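Local coordinates for protein CocE/NonD family hydrolase (Staphylococcus aureus subsp. aureus COL, PDB 3III) that probably hydrolyses ester or amide bonds as an alpha/beta-hydrolase of the CocE/NonD family, its physiological substrate being unassigned, at residues A[396-402]-A[503-509]. Residues are numbered along the deposited sequence; the frame is centred on the assembly and turned at random.
Sequences KYTFDKD and FKQGETL
Two antiparallel segments of the chain, 396-402 and 503-509, meet where each passes from one beta sheet to another; Phe399, followed by Gln505, buries the most surface, with Asp402 and Leu509 level behind them. Tyr397 and Leu509 form a hydrogen-bonded pair (Tyr397 N to Leu509 O and Leu509 N to Tyr397 O, both 2.9 Å); Thr398 and Thr508 follow as a non-hydrogen-bonded pair, CA atoms 4.2 Å apart, with their OG1 atoms 2.9 Å from each other. Beyond the strand ends, extended Phe399 keeps the pairing going, its N 2.9 Å from Glu507 O and its O accepting from Gly506 N at 2.8 Å. Its m rotamer turns the ring inward, CE2 lying 3.4 Å from Phe503 CB and 3.8 Å from Leu509 CB; the Phe399 and Phe503 rings are oblique, centroids 5.2 Å apart. Residues 504-507 make a type II turn, closed by Glu507 N to Lys504 O (2.8 Å), with Gly506 at phi 93°, where a side chain would jam against the preceding carbonyl. Asp402, chi1 m, accepts from Gln505 N through OD1 (2.8 Å), 3.8 Å from CB of Gln505 (chi1 t). Lys504 N donates to Glu507 OE1 at 2.9 Å, an oxygen that also salt-bridges Lys431. Strand 392-398 thus pairs with 508-514 in one sheet, while 403-406 and 490-503 pair in another: two adjacent antiparallel connections between sheets, characteristic of the jelly-roll-like beta sandwich of the C-terminal non-catalytic domain in X-Pro dipeptidyl-peptidase relatives.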
loop_
_atom_site.group_PDB
_atom_site.type_symbol
_atom_site.label_atom_id
_atom_site.label_comp_id
_atom_site.label_asym_id
_atom_site.label_seq_id
_atom_site.Cartn_x
_atom_site.Cartn_y
_atom_site.Cartn_z
ATOM N N LYS A 396 -26.563 10.458 5.163
ATOM C CA LYS A 396 -26.430 10.824 3.755
ATOM C C LYS A 396 -26.486 12.309 3.533
ATOM O O LYS A 396 -27.229 13.016 4.236
ATOM C CB LYS A 396 -27.523 10.234 2.900
ATOM C CG LYS A 396 -27.546 8.741 2.840
ATOM C CD LYS A 396 -28.832 8.318 2.147
ATOM C CE LYS A 396 -28.841 6.847 1.902
ATOM N NZ LYS A 396 -30.209 6.306 2.013
ATOM N N TYR A 397 -25.730 12.736 2.518
ATOM C CA TYR A 397 -25.763 14.077 1.977
ATOM C C TYR A 397 -25.793 14.022 0.433
ATOM O O TYR A 397 -24.953 13.394 -0.184
ATOM C CB TYR A 397 -24.523 14.838 2.444
ATOM C CG TYR A 397 -24.463 16.242 1.929
ATOM C CD1 TYR A 397 -25.171 17.257 2.547
ATOM C CD2 TYR A 397 -23.720 16.549 0.760
ATOM C CE1 TYR A 397 -25.169 18.560 2.048
ATOM C CE2 TYR A 397 -23.718 17.842 0.242
ATOM C CZ TYR A 397 -24.435 18.850 0.908
ATOM O OH TYR A 397 -24.456 20.128 0.426
ATOM N N THR A 398 -26.771 14.683 -0.174
ATOM C CA THR A 398 -26.889 14.756 -1.617
ATOM C C THR A 398 -26.324 16.093 -2.080
ATOM O O THR A 398 -26.725 17.146 -1.613
ATOM C CB THR A 398 -28.360 14.617 -2.030
ATOM O OG1 THR A 398 -28.785 13.282 -1.706
ATOM C CG2 THR A 398 -28.542 14.810 -3.531
ATOM N N PHE A 399 -25.385 16.037 -3.026
ATOM C CA PHE A 399 -24.696 17.253 -3.500
ATOM C C PHE A 399 -25.552 18.061 -4.445
ATOM O O PHE A 399 -26.270 17.523 -5.290
ATOM C CB PHE A 399 -23.374 16.901 -4.166
ATOM C CG PHE A 399 -22.399 16.351 -3.208
ATOM C CD1 PHE A 399 -21.572 17.194 -2.494
ATOM C CD2 PHE A 399 -22.351 15.004 -2.959
ATOM C CE1 PHE A 399 -20.688 16.691 -1.564
ATOM C CE2 PHE A 399 -21.460 14.511 -2.018
ATOM C CZ PHE A 399 -20.626 15.371 -1.337
ATOM N N ASP A 400 -25.477 19.365 -4.248
ATOM C CA ASP A 400 -26.170 20.322 -5.111
ATOM C C ASP A 400 -25.293 20.776 -6.260
ATOM O O ASP A 400 -25.739 21.443 -7.186
ATOM C CB ASP A 400 -26.571 21.538 -4.293
ATOM C CG ASP A 400 -27.877 21.356 -3.563
ATOM O OD1 ASP A 400 -28.786 20.676 -4.099
ATOM O OD2 ASP A 400 -28.039 21.973 -2.481
ATOM N N LYS A 401 -24.026 20.414 -6.238
ATOM C CA LYS A 401 -23.121 20.736 -7.338
ATOM C C LYS A 401 -21.995 19.731 -7.348
ATOM O O LYS A 401 -21.756 19.106 -6.350
ATOM C CB LYS A 401 -22.524 22.148 -7.209
ATOM C CG LYS A 401 -21.666 22.403 -5.999
ATOM C CD LYS A 401 -21.311 23.907 -5.946
ATOM C CE LYS A 401 -20.091 24.188 -5.095
ATOM N NZ LYS A 401 -20.474 24.136 -3.643
ATOM N N ASP A 402 -21.370 19.566 -8.502
ATOM C CA ASP A 402 -20.216 18.691 -8.623
ATOM C C ASP A 402 -19.155 19.050 -7.568
ATOM O O ASP A 402 -18.751 20.201 -7.481
ATOM C CB ASP A 402 -19.596 18.839 -9.995
ATOM C CG ASP A 402 -20.439 18.241 -11.126
ATOM O OD1 ASP A 402 -21.539 17.703 -10.925
ATOM O OD2 ASP A 402 -19.927 18.306 -12.244
ATOM N N PHE A 503 -18.171 13.602 -6.702
ATOM C CA PHE A 503 -19.594 13.432 -6.435
ATOM C C PHE A 503 -20.270 14.453 -7.316
ATOM O O PHE A 503 -20.095 15.656 -7.111
ATOM C CB PHE A 503 -19.908 13.662 -4.915
ATOM C CG PHE A 503 -19.328 12.627 -4.022
ATOM C CD1 PHE A 503 -20.113 11.569 -3.546
ATOM C CD2 PHE A 503 -17.981 12.629 -3.712
ATOM C CE1 PHE A 503 -19.575 10.592 -2.746
ATOM C CE2 PHE A 503 -17.426 11.627 -2.913
ATOM C CZ PHE A 503 -18.207 10.611 -2.441
ATOM N N LYS A 504 -20.967 14.005 -8.359
ATOM C CA LYS A 504 -21.670 14.912 -9.257
ATOM C C LYS A 504 -22.910 15.469 -8.600
ATOM O O LYS A 504 -23.441 14.884 -7.690
ATOM C CB LYS A 504 -22.079 14.213 -10.561
ATOM C CG LYS A 504 -20.905 13.637 -11.416
ATOM C CD LYS A 504 -21.522 12.811 -12.586
ATOM C CE LYS A 504 -20.531 12.539 -13.700
ATOM N NZ LYS A 504 -21.248 11.906 -14.882
ATOM N N GLN A 505 -23.390 16.614 -9.090
ATOM C CA GLN A 505 -24.643 17.174 -8.647
ATOM C C GLN A 505 -25.694 16.098 -8.697
ATOM O O GLN A 505 -25.842 15.436 -9.737
ATOM C CB GLN A 505 -25.075 18.319 -9.616
ATOM C CG GLN A 505 -26.493 18.828 -9.315
ATOM C CD GLN A 505 -26.894 19.910 -10.301
ATOM O OE1 GLN A 505 -26.421 19.929 -11.462
ATOM N NE2 GLN A 505 -27.777 20.802 -9.865
ATOM N N GLY A 506 -26.434 15.919 -7.595
ATOM C CA GLY A 506 -27.451 14.874 -7.534
ATOM C C GLY A 506 -26.992 13.556 -6.967
ATOM O O GLY A 506 -27.809 12.685 -6.626
ATOM N N GLU A 507 -25.675 13.371 -6.868
ATOM C CA GLU A 507 -25.132 12.156 -6.274
ATOM C C GLU A 507 -25.025 12.325 -4.760
ATOM O O GLU A 507 -25.047 13.440 -4.269
ATOM C CB GLU A 507 -23.785 11.793 -6.925
ATOM C CG GLU A 507 -23.968 11.357 -8.413
ATOM C CD GLU A 507 -22.736 10.761 -9.085
ATOM O OE1 GLU A 507 -21.601 11.265 -8.919
ATOM O OE2 GLU A 507 -22.937 9.778 -9.843
ATOM N N THR A 508 -24.877 11.217 -4.040
ATOM C CA THR A 508 -24.921 11.219 -2.572
ATOM C C THR A 508 -23.700 10.596 -1.949
ATOM O O THR A 508 -23.232 9.579 -2.415
ATOM C CB THR A 508 -26.134 10.410 -2.171
ATOM O OG1 THR A 508 -27.291 11.067 -2.726
ATOM C CG2 THR A 508 -26.286 10.270 -0.592
ATOM N N LEU A 509 -23.222 11.174 -0.865
ATOM C CA LEU A 509 -22.221 10.543 -0.030
ATOM C C LEU A 509 -22.934 9.972 1.147
ATOM O O LEU A 509 -23.847 10.619 1.753
ATOM C CB LEU A 509 -21.174 11.593 0.408
ATOM C CG LEU A 509 -20.084 11.114 1.377
ATOM C CD1 LEU A 509 -18.785 11.987 1.249
ATOM C CD2 LEU A 509 -20.566 11.084 2.813
#